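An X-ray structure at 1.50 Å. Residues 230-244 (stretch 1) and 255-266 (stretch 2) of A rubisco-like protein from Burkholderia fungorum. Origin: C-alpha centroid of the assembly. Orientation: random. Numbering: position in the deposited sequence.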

# COMPACT_ATOMS: atom_id res chain seq x y z
N VAL A 230 8.21 31.38 -0.22
CA VAL A 230 8.74 30.08 0.17
C VAL A 230 7.57 29.11 0.29
O VAL A 230 6.61 29.38 1.01
N MET A 231 7.65 28.01 -0.44
CA MET A 231 6.60 26.99 -0.42
C MET A 231 6.80 26.03 0.74
O MET A 231 7.86 25.42 0.89
N VAL A 232 5.78 25.91 1.59
CA VAL A 232 5.83 24.97 2.70
C VAL A 232 4.88 23.82 2.43
O VAL A 232 3.67 24.03 2.24
N ALA A 233 5.43 22.62 2.38
CA ALA A 233 4.61 21.43 2.22
C ALA A 233 4.21 20.95 3.60
O ALA A 233 4.98 20.26 4.28
N PHE A 234 3.02 21.34 4.03
CA PHE A 234 2.48 20.87 5.30
C PHE A 234 1.98 19.45 5.14
O PHE A 234 1.19 19.16 4.24
N ASN A 235 2.44 18.57 6.03
CA ASN A 235 1.99 17.19 6.00
C ASN A 235 0.59 17.05 6.60
O ASN A 235 0.41 17.09 7.82
N ILE A 236 -0.41 16.91 5.73
CA ILE A 236 -1.79 16.84 6.17
C ILE A 236 -2.33 15.42 6.22
O ILE A 236 -3.51 15.21 6.49
N THR A 237 -1.45 14.44 5.98
CA THR A 237 -1.82 13.02 6.05
C THR A 237 -2.75 12.75 7.22
O THR A 237 -2.40 13.03 8.37
N ASP A 238 -3.93 12.19 6.93
CA ASP A 238 -4.95 11.93 7.95
C ASP A 238 -6.09 11.19 7.28
O ASP A 238 -6.08 10.94 6.07
N ASP A 239 -7.09 10.84 8.08
CA ASP A 239 -8.38 10.43 7.56
C ASP A 239 -8.82 11.39 6.45
O ASP A 239 -8.52 12.59 6.51
N LEU A 240 -9.50 10.89 5.41
CA LEU A 240 -9.80 11.73 4.24
C LEU A 240 -10.59 13.00 4.58
O LEU A 240 -10.22 14.09 4.15
N ASP A 241 -11.68 12.87 5.33
CA ASP A 241 -12.46 14.05 5.67
C ASP A 241 -11.58 15.07 6.40
O ASP A 241 -11.67 16.27 6.14
N ALA A 242 -10.75 14.58 7.32
CA ALA A 242 -9.84 15.46 8.05
C ALA A 242 -8.83 16.11 7.12
O ALA A 242 -8.56 17.31 7.24
N MET A 243 -8.28 15.34 6.19
CA MET A 243 -7.34 15.91 5.21
C MET A 243 -7.93 17.06 4.43
O MET A 243 -7.23 18.04 4.16
N ARG A 244 -9.19 16.93 4.04
CA ARG A 244 -9.84 18.02 3.32
C ARG A 244 -9.95 19.26 4.20
O ARG A 244 -9.72 20.37 3.73
N GLY A 255 -1.25 29.33 2.24
CA GLY A 255 -0.31 28.30 1.81
C GLY A 255 -0.46 27.98 0.33
O GLY A 255 -1.39 28.43 -0.33
N SER A 256 0.47 27.19 -0.18
CA SER A 256 0.46 26.83 -1.59
C SER A 256 0.59 25.34 -1.83
O SER A 256 0.48 24.88 -2.97
N CYS A 257 0.81 24.58 -0.77
CA CYS A 257 1.19 23.18 -0.93
C CYS A 257 0.76 22.35 0.28
O CYS A 257 0.87 22.80 1.42
N VAL A 258 0.28 21.14 0.01
CA VAL A 258 0.08 20.12 1.04
C VAL A 258 0.81 18.84 0.65
O VAL A 258 0.92 18.50 -0.53
N MET A 259 1.32 18.14 1.66
CA MET A 259 2.03 16.88 1.49
C MET A 259 1.16 15.76 2.04
O MET A 259 0.43 15.96 3.01
N ALA A 260 1.23 14.59 1.43
CA ALA A 260 0.50 13.41 1.90
C ALA A 260 1.34 12.15 1.73
O ALA A 260 2.04 12.01 0.74
N SER A 261 1.26 11.26 2.72
CA SER A 261 1.90 9.95 2.62
C SER A 261 1.01 9.06 1.76
O SER A 261 0.10 8.39 2.25
N ILE A 262 1.28 9.09 0.46
CA ILE A 262 0.37 8.47 -0.51
C ILE A 262 0.03 7.01 -0.25
O ILE A 262 -1.11 6.60 -0.41
N ASN A 263 1.02 6.19 0.13
CA ASN A 263 0.75 4.77 0.28
C ASN A 263 -0.31 4.49 1.35
O ASN A 263 -1.12 3.58 1.20
N TRP A 264 -0.28 5.28 2.41
CA TRP A 264 -1.17 5.03 3.54
C TRP A 264 -2.48 5.77 3.39
O TRP A 264 -3.51 5.35 3.94
N CYS A 265 -2.46 6.86 2.64
CA CYS A 265 -3.69 7.58 2.30
C CYS A 265 -4.51 6.78 1.30
O CYS A 265 -5.74 6.65 1.46
N GLY A 266 -3.84 6.24 0.28
CA GLY A 266 -4.49 5.44 -0.74
C GLY A 266 -4.95 6.20 -1.97
O GLY A 266 -5.25 7.40 -1.90

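Two neighbouring parallel strands, 233-235 and 257-261, bring these stretches together, and two backbone hydrogen bonds set their register. M259 N donates to F234 O (2.8 Å, nearly linear), and I236 N donates to M259 O (3.0 Å), so M259 has both its amide and its carbonyl satisfied by the other stretch.

Toward the start of the strands the pairing loosens and a water takes over. V232 O and C257 O lie 3.2 Å apart; both are acceptors, so no bond joins them. Water 1 instead donates to V232 O (2.6 Å) and accepts from S256 N (2.9 Å), bridging the two stretches where no direct hydrogen bond joins them. The side chain of S256 (chi1 p) points toward the first stretch, its OG 3.5 Å from M231 CG.

On one face of the sheet stand A233, N235, C257 and M259. The small methyl of A233 lets its neighbours close in: its CB is 3.6 Å from C257 SG and 4.0 Å from M259 CB. C257 (chi1 t) also meets M231, whose CG reaches C257 CB at 3.6 Å; the t, t, m chain of M231 starts out sideways, but its end comes nearer. M259, unbranched and extended with all three chi angles t, brings its CE to 4.0 Å from N235 CG.

The other face carries F234 and V258 (both chi1 m). F234 has C257 O at its ring edge, near the ring plane. Just beyond the strand, I236 (p, t) brings its CD1 to 3.6 Å from V258 CB, an apolar contact between two branched side chains.

The polar centre is T237 (chi1 m), whose CB points toward the second stretch. Its hydroxyl serves in both roles: OG1 donates to N235 OD1 (2.6 Å) and accepts from S261 N (2.8 Å). N235 OD1 also accepts from T237 N (3.2 Å), so the asparagine (chi1 t) gathers both threonine donors on one oxygen. N235 OD1 lies 3.5 Å from M259 O; both are acceptors, so no bond joins them. N235 ND2 donates to water 2 (3.1 Å), which is also hydrogen-bonded to S261 OG (2.8 Å). S261 (chi1 m) holds the N-cap position but makes no capping bond; its hydroxyl is hydrogen-bonded to water 2 and elsewhere in the structure.

C265 (chi1 m) and M243 (m, t, m) point toward each other's stretches, C265 SG lying 3.8 Å from both T237 CG2 and M243 SD. Threonine thus offers a hydroxyl to the polar network and a methyl to the sulfur of C265.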

# COMPACT_ATOMS: atom_id res chain seq x y z
CB VAL A 230 9.51 30.13 1.50
CG1 VAL A 230 10.00 28.73 1.89
CG2 VAL A 230 10.70 31.08 1.39
CB MET A 231 6.62 26.21 -1.74
CG MET A 231 5.65 25.03 -1.76
SD MET A 231 5.55 24.21 -3.36
CE MET A 231 4.81 25.51 -4.36
CB VAL A 232 5.47 25.65 4.05
CG1 VAL A 232 5.48 24.60 5.18
CG2 VAL A 232 6.45 26.78 4.36
CB ALA A 233 5.38 20.35 1.46
CB PHE A 234 1.30 21.75 5.73
CG PHE A 234 1.71 23.14 6.10
CD1 PHE A 234 2.34 23.39 7.32
CD2 PHE A 234 1.49 24.20 5.24
CE1 PHE A 234 2.72 24.68 7.67
CE2 PHE A 234 1.88 25.51 5.58
CZ PHE A 234 2.50 25.74 6.80
CB ASN A 235 2.98 16.29 6.73
CG ASN A 235 2.61 14.82 6.63
OD1 ASN A 235 1.73 14.45 5.86
ND2 ASN A 235 3.30 13.97 7.39
CB ILE A 236 -2.73 17.69 5.29
CG1 ILE A 236 -2.76 17.12 3.86
CG2 ILE A 236 -2.30 19.16 5.30
CD1 ILE A 236 -3.86 17.72 2.97
CB THR A 237 -0.57 12.14 6.22
OG1 THR A 237 0.34 12.36 5.12
CG2 THR A 237 -0.96 10.65 6.27
CB ASP A 238 -5.49 13.26 8.51
CG ASP A 238 -5.93 13.17 9.97
OD1 ASP A 238 -6.36 12.10 10.43
OD2 ASP A 238 -5.86 14.21 10.65
CB ASP A 239 -9.34 10.45 8.74
CG ASP A 239 -10.75 10.50 8.32
OD1 ASP A 239 -11.31 9.41 8.05
OD2 ASP A 239 -11.31 11.62 8.29
CB LEU A 240 -10.51 10.94 3.14
CG LEU A 240 -10.88 11.65 1.82
CD1 LEU A 240 -12.16 12.50 1.93
CD2 LEU A 240 -9.70 12.47 1.27
CB ASP A 241 -13.67 13.69 6.54
CG ASP A 241 -14.72 12.89 5.79
OD1 ASP A 241 -14.75 12.92 4.55
OD2 ASP A 241 -15.53 12.23 6.46
CB ALA A 242 -9.14 14.70 9.17
CB MET A 243 -6.82 14.86 4.23
CG MET A 243 -5.78 13.95 4.81
SD MET A 243 -4.70 13.25 3.53
CE MET A 243 -5.87 12.22 2.68
CB ARG A 244 -11.23 17.61 2.81
CG ARG A 244 -11.17 16.84 1.48
CD ARG A 244 -12.55 16.36 1.03
NE ARG A 244 -12.55 16.04 -0.40
CZ ARG A 244 -13.40 15.20 -0.99
NH1 ARG A 244 -14.32 14.57 -0.26
NH2 ARG A 244 -13.33 14.99 -2.29
CB SER A 256 1.60 27.55 -2.33
OG SER A 256 2.85 27.18 -1.77
CB CYS A 257 2.71 23.10 -1.11
SG CYS A 257 3.37 21.42 -1.36
CB VAL A 258 -1.40 19.82 1.30
CG1 VAL A 258 -2.07 21.04 1.94
CG2 VAL A 258 -2.10 19.43 0.01
CB MET A 259 3.34 16.96 2.26
CG MET A 259 3.98 15.64 2.63
SD MET A 259 5.44 16.03 3.62
CE MET A 259 5.79 14.42 4.32
CB ALA A 260 -0.84 13.27 1.16
CB SER A 261 2.09 9.35 4.01
OG SER A 261 3.01 10.12 4.75
CB ILE A 262 0.87 8.65 -1.95
CG1 ILE A 262 2.36 8.25 -2.07
CG2 ILE A 262 0.66 10.10 -2.39
CD1 ILE A 262 2.88 8.18 -3.54
CB ASN A 263 2.02 4.00 0.59
CG ASN A 263 3.01 4.06 -0.54
OD1 ASN A 263 2.63 3.89 -1.71
ND2 ASN A 263 4.27 4.34 -0.22
CB TRP A 264 -0.45 5.42 4.84
CG TRP A 264 0.97 4.92 4.88
CD1 TRP A 264 2.09 5.66 5.10
CD2 TRP A 264 1.41 3.56 4.68
NE1 TRP A 264 3.20 4.85 5.06
CE2 TRP A 264 2.81 3.56 4.80
CE3 TRP A 264 0.76 2.36 4.41
CZ2 TRP A 264 3.58 2.40 4.66
CZ3 TRP A 264 1.52 1.20 4.27
CH2 TRP A 264 2.91 1.24 4.41
CB CYS A 265 -3.35 8.96 1.73
SG CYS A 265 -2.70 10.11 2.97
O HOH W 1 1.83 25.89 2.08
O HOH W 2 2.38 11.00 7.36